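Local coordinates for protein 16 kDa beta-galactoside-binding lectin (Gallus gallus, PDB 1QMJ) that binds beta-galactosides as a homodimeric galectin and may take part in the regulation of differentiation, at residues 40-45 with 57-62. Numbering follows the deposited sequence.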
loop_
_atom_site.group_PDB
_atom_site.type_symbol
_atom_site.label_atom_id
_atom_site.label_comp_id
_atom_site.label_asym_id
_atom_site.label_seq_id
_atom_site.Cartn_x
_atom_site.Cartn_y
_atom_site.Cartn_z
ATOM N N LEU A 40 -15.093 4.851 -8.769
ATOM C CA LEU A 40 -13.779 5.480 -8.886
ATOM C C LEU A 40 -13.892 6.963 -9.180
ATOM O O LEU A 40 -14.656 7.390 -10.060
ATOM C CB LEU A 40 -12.990 4.852 -10.031
ATOM C CG LEU A 40 -12.831 3.344 -9.895
ATOM C CD1 LEU A 40 -12.099 2.718 -11.084
ATOM C CD2 LEU A 40 -12.037 2.939 -8.653
ATOM N N MET A 41 -13.120 7.703 -8.431
ATOM C CA MET A 41 -13.054 9.139 -8.582
ATOM C C MET A 41 -12.228 9.437 -9.827
ATOM O O MET A 41 -12.454 10.427 -10.532
ATOM C CB MET A 41 -12.400 9.766 -7.351
ATOM C CG MET A 41 -12.193 11.276 -7.483
ATOM S SD MET A 41 -11.128 11.934 -6.222
ATOM C CE MET A 41 -11.774 11.530 -4.614
ATOM N N LEU A 42 -11.270 8.558 -10.088
ATOM C CA LEU A 42 -10.396 8.730 -11.247
ATOM C C LEU A 42 -9.712 7.429 -11.685
ATOM O O LEU A 42 -9.158 6.681 -10.860
ATOM C CB LEU A 42 -9.301 9.730 -10.924
ATOM C CG LEU A 42 -8.186 9.727 -11.960
ATOM C CD1 LEU A 42 -8.642 10.239 -13.327
ATOM C CD2 LEU A 42 -7.003 10.603 -11.556
ATOM N N HIS A 43 -9.788 7.238 -12.990
ATOM C CA HIS A 43 -9.196 6.096 -13.687
ATOM C C HIS A 43 -8.130 6.610 -14.662
ATOM O O HIS A 43 -8.401 6.809 -15.856
ATOM C CB HIS A 43 -10.273 5.332 -14.470
ATOM C CG HIS A 43 -9.706 4.159 -15.282
ATOM N ND1 HIS A 43 -9.818 4.098 -16.668
ATOM C CD2 HIS A 43 -9.039 3.032 -14.908
ATOM C CE1 HIS A 43 -9.241 2.982 -17.081
ATOM N NE2 HIS A 43 -8.772 2.336 -16.043
ATOM N N PHE A 44 -6.945 6.817 -14.103
ATOM C CA PHE A 44 -5.766 7.297 -14.854
ATOM C C PHE A 44 -5.196 6.118 -15.625
ATOM O O PHE A 44 -4.620 5.188 -15.042
ATOM C CB PHE A 44 -4.732 7.838 -13.878
ATOM C CG PHE A 44 -3.595 8.567 -14.575
ATOM C CD1 PHE A 44 -3.822 9.818 -15.153
ATOM C CD2 PHE A 44 -2.329 7.979 -14.634
ATOM C CE1 PHE A 44 -2.777 10.487 -15.795
ATOM C CE2 PHE A 44 -1.282 8.648 -15.275
ATOM C CZ PHE A 44 -1.506 9.903 -15.856
ATOM N N ASN A 45 -5.353 6.171 -16.930
ATOM C CA ASN A 45 -4.935 5.058 -17.773
ATOM C C ASN A 45 -4.027 5.431 -18.963
ATOM O O ASN A 45 -4.483 5.513 -20.113
ATOM C CB ASN A 45 -6.186 4.408 -18.346
ATOM C CG ASN A 45 -5.895 3.168 -19.162
ATOM O OD1 ASN A 45 -6.706 2.793 -20.004
ATOM N ND2 ASN A 45 -4.776 2.502 -18.962
ATOM N N VAL A 57 -3.235 9.233 -22.904
ATOM C CA VAL A 57 -3.678 9.137 -21.518
ATOM C C VAL A 57 -5.185 9.317 -21.491
ATOM O O VAL A 57 -5.717 10.325 -21.974
ATOM C CB VAL A 57 -3.033 10.223 -20.649
ATOM C CG1 VAL A 57 -3.650 10.302 -19.246
ATOM C CG2 VAL A 57 -1.535 10.013 -20.427
ATOM N N VAL A 58 -5.844 8.336 -20.938
ATOM C CA VAL A 58 -7.295 8.359 -20.815
ATOM C C VAL A 58 -7.661 8.481 -19.344
ATOM O O VAL A 58 -7.134 7.753 -18.495
ATOM C CB VAL A 58 -7.908 7.071 -21.386
ATOM C CG1 VAL A 58 -9.434 7.028 -21.258
ATOM C CG2 VAL A 58 -7.616 6.870 -22.876
ATOM N N CYS A 59 -8.548 9.410 -19.090
ATOM C CA CYS A 59 -9.057 9.681 -17.743
ATOM C C CYS A 59 -10.555 9.448 -17.751
ATOM O O CYS A 59 -11.245 9.778 -18.723
ATOM C CB CYS A 59 -8.764 11.128 -17.341
ATOM S SG CYS A 59 -6.955 11.460 -17.066
ATOM N N ASN A 60 -11.040 8.883 -16.678
ATOM C CA ASN A 60 -12.462 8.582 -16.560
ATOM C C ASN A 60 -12.834 8.262 -15.125
ATOM O O ASN A 60 -11.972 7.947 -14.295
ATOM C CB ASN A 60 -12.791 7.362 -17.430
ATOM C CG ASN A 60 -14.237 7.334 -17.922
ATOM O OD1 ASN A 60 -15.066 8.098 -17.434
ATOM N ND2 ASN A 60 -14.593 6.487 -18.871
ATOM N N SER A 61 -14.115 8.362 -14.885
ATOM C CA SER A 61 -14.697 8.056 -13.589
ATOM C C SER A 61 -15.553 6.811 -13.767
ATOM O O SER A 61 -15.772 6.345 -14.892
ATOM C CB SER A 61 -15.547 9.232 -13.083
ATOM O OG SER A 61 -16.477 9.636 -14.074
ATOM N N LYS A 62 -16.006 6.305 -12.664
ATOM C CA LYS A 62 -16.843 5.110 -12.631
ATOM C C LYS A 62 -17.740 5.194 -11.416
ATOM O O LYS A 62 -17.279 5.475 -10.306
ATOM C CB LYS A 62 -15.950 3.871 -12.549
ATOM C CG LYS A 62 -16.659 2.577 -12.951
ATOM C CD LYS A 62 -15.743 1.354 -12.860
ATOM C CE LYS A 62 -16.264 0.151 -13.642
ATOM N NZ LYS A 62 -15.301 -0.959 -13.690
#
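Phe44 leans its ring across Val57, CE1 lying 3.6 Å from Val57 CG1, while the sulfur of Cys59 approaches the same ring obliquely, SG 4.0 Å from CD1. With CG anti to the backbone N (chi1 -170°), the ring reaches back to Val57 and Cys59, though the bond to CB of Phe44 points away. Leu42 follows suit, setting CD1 4.1 Å from Cys59 CB. These groups face strands 94-98 and 103-107 of the second sheet, where Phe104 meets the Phe44 ring, so they belong to the hydrophobic interior of the galectin beta-sandwich.

His43 and Asn60 are on the face with the predicted galactoside site: the His43 ring meets Trp67, and Asn60 CB sits at the edge of the imidazole, near its plane. Beyond them Leu40 and Lys62 run side by side, CB to CB 4.0 Å, and the extended lysine makes a cation-pi contact with Trp67.

The antiparallel backbones form hydrogen-bonded pairs at both ends, Asn45 with Val58 and Leu40 with Lys62, the register shifting by one between them; on its other edge 39-47 carries a classic beta bulge, Met41 and Leu42 both facing Val33. His43 N donates a hydrogen bond to Asn60 O, 2.6 Å, bent to 133° at the hydrogen. Asn60 OD1 accepts from Ser61 N, and Asn60 ND2 donates to Gly68 O. Apolar contacts thus line one face, while the other meets Trp67, consistent with a place beside the predicted sugar site.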